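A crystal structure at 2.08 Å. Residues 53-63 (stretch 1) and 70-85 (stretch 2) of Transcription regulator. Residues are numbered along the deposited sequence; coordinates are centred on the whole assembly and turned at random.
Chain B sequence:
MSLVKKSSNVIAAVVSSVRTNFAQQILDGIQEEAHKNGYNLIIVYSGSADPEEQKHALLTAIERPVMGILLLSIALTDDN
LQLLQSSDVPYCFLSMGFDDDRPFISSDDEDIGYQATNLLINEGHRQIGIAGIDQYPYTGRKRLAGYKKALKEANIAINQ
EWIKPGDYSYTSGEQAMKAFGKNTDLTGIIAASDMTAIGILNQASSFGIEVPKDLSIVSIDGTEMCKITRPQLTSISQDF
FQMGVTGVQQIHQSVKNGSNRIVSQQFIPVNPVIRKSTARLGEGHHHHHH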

# COMPACT_ATOMS: atom_id res chain seq x y z
N GLU B 53 -0.11 -6.73 -21.55
CA GLU B 53 -0.10 -7.12 -20.15
C GLU B 53 -1.57 -7.26 -19.74
O GLU B 53 -1.93 -8.07 -18.89
N GLN B 54 -2.40 -6.44 -20.37
CA GLN B 54 -3.83 -6.40 -20.12
C GLN B 54 -4.56 -7.57 -20.76
O GLN B 54 -5.17 -8.39 -20.07
N LYS B 55 -4.50 -7.64 -22.09
CA LYS B 55 -5.15 -8.71 -22.84
C LYS B 55 -4.86 -10.07 -22.20
O LYS B 55 -5.76 -10.90 -22.08
N HIS B 56 -3.61 -10.28 -21.80
CA HIS B 56 -3.22 -11.54 -21.18
C HIS B 56 -3.77 -11.70 -19.77
O HIS B 56 -3.93 -12.82 -19.28
N ALA B 57 -4.05 -10.58 -19.12
CA ALA B 57 -4.61 -10.63 -17.77
C ALA B 57 -6.03 -11.18 -17.90
O ALA B 57 -6.42 -12.07 -17.15
N LEU B 58 -6.78 -10.64 -18.86
CA LEU B 58 -8.15 -11.09 -19.08
C LEU B 58 -8.18 -12.58 -19.41
O LEU B 58 -8.94 -13.34 -18.81
N LEU B 59 -7.34 -13.00 -20.35
CA LEU B 59 -7.31 -14.40 -20.72
C LEU B 59 -6.88 -15.27 -19.56
O LEU B 59 -7.40 -16.37 -19.38
N THR B 60 -5.94 -14.79 -18.75
CA THR B 60 -5.48 -15.57 -17.61
C THR B 60 -6.65 -15.86 -16.67
O THR B 60 -6.68 -16.90 -16.02
N ALA B 61 -7.60 -14.94 -16.61
CA ALA B 61 -8.77 -15.10 -15.74
C ALA B 61 -9.86 -15.95 -16.39
O ALA B 61 -10.49 -16.77 -15.73
N ILE B 62 -10.06 -15.74 -17.68
CA ILE B 62 -11.08 -16.47 -18.43
C ILE B 62 -10.61 -17.88 -18.81
O ILE B 62 -11.38 -18.83 -18.72
N GLU B 63 -9.36 -18.00 -19.25
CA GLU B 63 -8.81 -19.29 -19.64
C GLU B 63 -9.23 -20.33 -18.61
O GLU B 63 -9.73 -21.40 -18.97
N LEU B 70 -14.06 -9.11 -11.35
CA LEU B 70 -14.19 -7.76 -10.81
C LEU B 70 -12.95 -6.99 -11.24
O LEU B 70 -11.82 -7.44 -11.03
N LEU B 71 -13.15 -5.83 -11.87
CA LEU B 71 -12.01 -5.04 -12.33
C LEU B 71 -11.84 -3.79 -11.47
O LEU B 71 -12.65 -2.86 -11.54
N LEU B 72 -10.79 -3.80 -10.66
CA LEU B 72 -10.49 -2.70 -9.76
C LEU B 72 -9.82 -1.52 -10.45
O LEU B 72 -8.60 -1.49 -10.63
N SER B 73 -10.64 -0.56 -10.85
CA SER B 73 -10.16 0.64 -11.51
C SER B 73 -9.19 0.35 -12.64
O SER B 73 -8.05 0.83 -12.64
N ILE B 74 -9.63 -0.45 -13.61
CA ILE B 74 -8.79 -0.79 -14.76
C ILE B 74 -9.43 -0.18 -16.01
O ILE B 74 -10.61 -0.39 -16.28
N ALA B 75 -8.63 0.57 -16.77
CA ALA B 75 -9.11 1.19 -18.00
C ALA B 75 -8.78 0.29 -19.18
O ALA B 75 -7.70 0.39 -19.77
N LEU B 76 -9.70 -0.59 -19.53
CA LEU B 76 -9.49 -1.51 -20.64
C LEU B 76 -9.55 -0.81 -22.00
O LEU B 76 -10.28 0.16 -22.17
N THR B 77 -8.77 -1.31 -22.95
CA THR B 77 -8.78 -0.74 -24.29
C THR B 77 -10.11 -1.14 -24.94
O THR B 77 -10.83 -2.00 -24.43
N ASP B 78 -10.43 -0.53 -26.07
CA ASP B 78 -11.67 -0.84 -26.77
C ASP B 78 -11.78 -2.32 -27.12
O ASP B 78 -12.84 -2.93 -26.98
N ASP B 79 -10.67 -2.91 -27.58
CA ASP B 79 -10.66 -4.32 -27.96
C ASP B 79 -10.61 -5.26 -26.77
O ASP B 79 -11.22 -6.33 -26.80
N ASN B 80 -9.89 -4.89 -25.72
CA ASN B 80 -9.81 -5.74 -24.53
C ASN B 80 -11.17 -5.78 -23.84
O ASN B 80 -11.50 -6.76 -23.17
N LEU B 81 -11.96 -4.73 -24.01
CA LEU B 81 -13.28 -4.64 -23.41
C LEU B 81 -14.26 -5.54 -24.17
O LEU B 81 -15.04 -6.27 -23.55
N GLN B 82 -14.23 -5.50 -25.50
CA GLN B 82 -15.12 -6.35 -26.29
C GLN B 82 -14.71 -7.79 -26.01
O GLN B 82 -15.53 -8.71 -26.05
N LEU B 83 -13.43 -7.99 -25.72
CA LEU B 83 -12.91 -9.31 -25.42
C LEU B 83 -13.58 -9.86 -24.15
O LEU B 83 -14.11 -10.97 -24.16
N LEU B 84 -13.56 -9.08 -23.08
CA LEU B 84 -14.17 -9.50 -21.82
C LEU B 84 -15.68 -9.64 -22.00
O LEU B 84 -16.29 -10.54 -21.43
N GLN B 85 -16.27 -8.77 -22.80
CA GLN B 85 -17.70 -8.81 -23.03
C GLN B 85 -18.14 -10.01 -23.86
O GLN B 85 -19.29 -10.44 -23.77

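How do the two stretches face each other, and which side chains point in? The helix of residues 53-63 lies beside the helix of residues 78-85, their axes 10.1 Å apart at closest approach and running in nearly the same direction, 6° from parallel. The backbones come near at Lys55 and Asn80, whose CA atoms are 5.8 Å apart. Gln54, Leu58 and Ile62, spaced four residues apart and so repeating on one side of the helix, point their CA-to-CB bonds toward stretch 2. Asn80 and Leu83 point back toward stretch 1, while His56 and Leu81 point away.

What does Leu58 touch in the middle of the contact? Its chi1 and chi2 are both m, and its methyl groups reach the loop, the strand and the helix of stretch 2. CD2 lies 3.9 Å from Leu76 CD2, in the loop ahead of the second helix. CD1 comes within 4.2 Å of Leu84 CB and 4.5 Å of Leu71 CD2. Closer to the backbone, Leu58 CB packs 3.8 Å from Leu83 CD1. Leu76 starts out sideways, but its m, t conformer carries the end of the side chain nearer to stretch 1, where CD2 also lies 3.4 Å from Gln54 CD.

How is the apolar packing continued further along the helices? Ile62, with chi1 m and chi2 t, extends CD1 to 4.2 Å from Leu83 CD1 and 4.4 Å from Leu84 CD1. Leu83 has chi1 t and chi2 m; its CD1 thus meets both Leu58 and Ile62, bridging successive turns of the first helix. Leu84 takes the t, p conformer and points sideways; its CD1 lies 4.4 Å from both Leu58 CD1 and Ile62 CD1.

Where do polar side chains meet? Gln54 is extended, with chi1 and chi2 both t, and this carries its amide across to the start of the second helix. There NE2 donates a weak hydrogen bond to Asn80 OD1 at 3.1 Å, its 133° angle well short of linear. NE2 also sits 2.8 Å from Thr77 N, but both are donors, so that short distance is no hydrogen bond. Thr77, with chi1 p, is the N-cap: its OG1 accepts from Asn80 N at 3.1 Å and donates to Asn80 OD1 at 2.9 Å. Asn80 OD1 therefore receives bonds from both stretches, linking the cap to Gln54.

What becomes of the other end of the Asn80 amide, and of Lys55? With chi1 m at -86°, Asn80 places ND2 against the first helix, 3.0 Å from Lys55 CA and 3.1 Å from Lys55 CB. This is close packing rather than bonding. Lys55 sets out sideways, and its t, m, t, p conformer leads the end away, leaving the base of its side chain to make the contact.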

# COMPACT_ATOMS: atom_id res chain seq x y z
CB GLU B 53 0.56 -6.02 -19.31
CG GLU B 53 -0.27 -4.74 -19.20
CD GLU B 53 0.53 -3.55 -18.69
OE1 GLU B 53 -0.08 -2.49 -18.45
OE2 GLU B 53 1.76 -3.68 -18.54
CB GLN B 54 -4.37 -5.08 -20.66
CG GLN B 54 -5.84 -4.85 -20.44
CD GLN B 54 -6.21 -3.40 -20.64
OE1 GLN B 54 -5.78 -2.54 -19.87
NE2 GLN B 54 -7.00 -3.12 -21.67
CB LYS B 55 -4.66 -8.67 -24.29
CG LYS B 55 -5.37 -9.61 -25.25
CD LYS B 55 -4.78 -11.01 -25.21
CE LYS B 55 -4.97 -11.69 -26.56
NZ LYS B 55 -4.31 -10.92 -27.64
CB HIS B 56 -1.69 -11.65 -21.15
CG HIS B 56 -1.09 -11.89 -22.50
ND1 HIS B 56 -1.27 -13.07 -23.19
CD2 HIS B 56 -0.37 -11.08 -23.31
CE1 HIS B 56 -0.67 -12.98 -24.37
NE2 HIS B 56 -0.12 -11.79 -24.47
CB ALA B 57 -4.62 -9.24 -17.16
CB LEU B 58 -8.81 -10.32 -20.23
CG LEU B 58 -9.22 -8.86 -20.04
CD1 LEU B 58 -10.11 -8.74 -18.80
CD2 LEU B 58 -7.99 -7.99 -19.90
CB LEU B 59 -6.38 -14.64 -21.92
CG LEU B 59 -6.91 -14.21 -23.30
CD1 LEU B 59 -5.98 -14.73 -24.38
CD2 LEU B 59 -8.32 -14.75 -23.51
CB THR B 60 -4.39 -14.83 -16.81
OG1 THR B 60 -3.24 -14.61 -17.65
CG2 THR B 60 -3.97 -15.66 -15.60
CB ALA B 61 -9.33 -13.73 -15.37
CB ILE B 62 -11.45 -15.71 -19.71
CG1 ILE B 62 -11.93 -14.30 -19.34
CG2 ILE B 62 -12.53 -16.46 -20.47
CD1 ILE B 62 -12.17 -13.40 -20.53
CB GLU B 63 -7.28 -19.22 -19.71
CG GLU B 63 -6.68 -19.73 -21.02
CD GLU B 63 -6.34 -18.61 -21.99
OE1 GLU B 63 -5.31 -17.93 -21.78
OE2 GLU B 63 -7.10 -18.41 -22.96
CB LEU B 70 -14.27 -7.82 -9.28
CG LEU B 70 -15.45 -8.60 -8.71
CD1 LEU B 70 -15.34 -8.68 -7.19
CD2 LEU B 70 -16.75 -7.91 -9.11
CB LEU B 71 -12.17 -4.67 -13.81
CG LEU B 71 -12.28 -5.88 -14.75
CD1 LEU B 71 -13.74 -6.30 -14.87
CD2 LEU B 71 -11.71 -5.54 -16.11
CB LEU B 72 -9.58 -3.18 -8.62
CG LEU B 72 -10.08 -4.37 -7.78
CD1 LEU B 72 -9.32 -4.41 -6.46
CD2 LEU B 72 -11.57 -4.23 -7.52
CB SER B 73 -9.49 1.55 -10.48
OG SER B 73 -9.32 2.85 -11.00
CB ILE B 74 -8.66 -2.32 -14.97
CG1 ILE B 74 -7.40 -2.85 -14.27
CG2 ILE B 74 -8.58 -2.66 -16.46
CD1 ILE B 74 -7.48 -2.84 -12.77
CB ALA B 75 -8.47 2.57 -18.18
CB LEU B 76 -10.54 -2.62 -20.62
CG LEU B 76 -10.56 -3.59 -19.44
CD1 LEU B 76 -11.75 -4.53 -19.58
CD2 LEU B 76 -9.26 -4.38 -19.40
CB THR B 77 -7.62 -1.28 -25.13
OG1 THR B 77 -7.71 -2.71 -25.20
CG2 THR B 77 -6.29 -0.89 -24.50
CB ASP B 78 -11.79 -0.00 -28.04
CG ASP B 78 -11.68 1.48 -27.77
OD1 ASP B 78 -10.56 1.95 -27.49
OD2 ASP B 78 -12.71 2.18 -27.83
CB ASP B 79 -9.49 -4.61 -28.90
CG ASP B 79 -9.59 -3.84 -30.21
OD1 ASP B 79 -10.71 -3.74 -30.75
OD2 ASP B 79 -8.56 -3.35 -30.71
CB ASN B 80 -8.74 -5.23 -23.57
CG ASN B 80 -7.36 -5.78 -23.91
OD1 ASN B 80 -6.37 -5.03 -23.97
ND2 ASN B 80 -7.28 -7.08 -24.12
CB LEU B 81 -13.79 -3.20 -23.43
CG LEU B 81 -15.25 -2.97 -23.01
CD1 LEU B 81 -15.50 -3.57 -21.63
CD2 LEU B 81 -15.53 -1.47 -23.00
CB GLN B 82 -14.99 -6.06 -27.79
CG GLN B 82 -13.57 -6.18 -28.33
CD GLN B 82 -13.52 -6.64 -29.78
OE1 GLN B 82 -14.16 -6.06 -30.66
NE2 GLN B 82 -12.76 -7.70 -30.02
CB LEU B 83 -11.40 -9.24 -25.24
CG LEU B 83 -10.63 -10.53 -24.94
CD1 LEU B 83 -10.69 -10.84 -23.45
CD2 LEU B 83 -11.20 -11.67 -25.77
CB LEU B 84 -13.88 -8.47 -20.72
CG LEU B 84 -14.61 -8.64 -19.38
CD1 LEU B 84 -14.29 -9.99 -18.75
CD2 LEU B 84 -14.21 -7.51 -18.44
CB GLN B 85 -18.17 -7.51 -23.69
CG GLN B 85 -18.04 -6.28 -22.79
CD GLN B 85 -18.92 -5.13 -23.25
OE1 GLN B 85 -18.90 -4.05 -22.67
NE2 GLN B 85 -19.70 -5.36 -24.30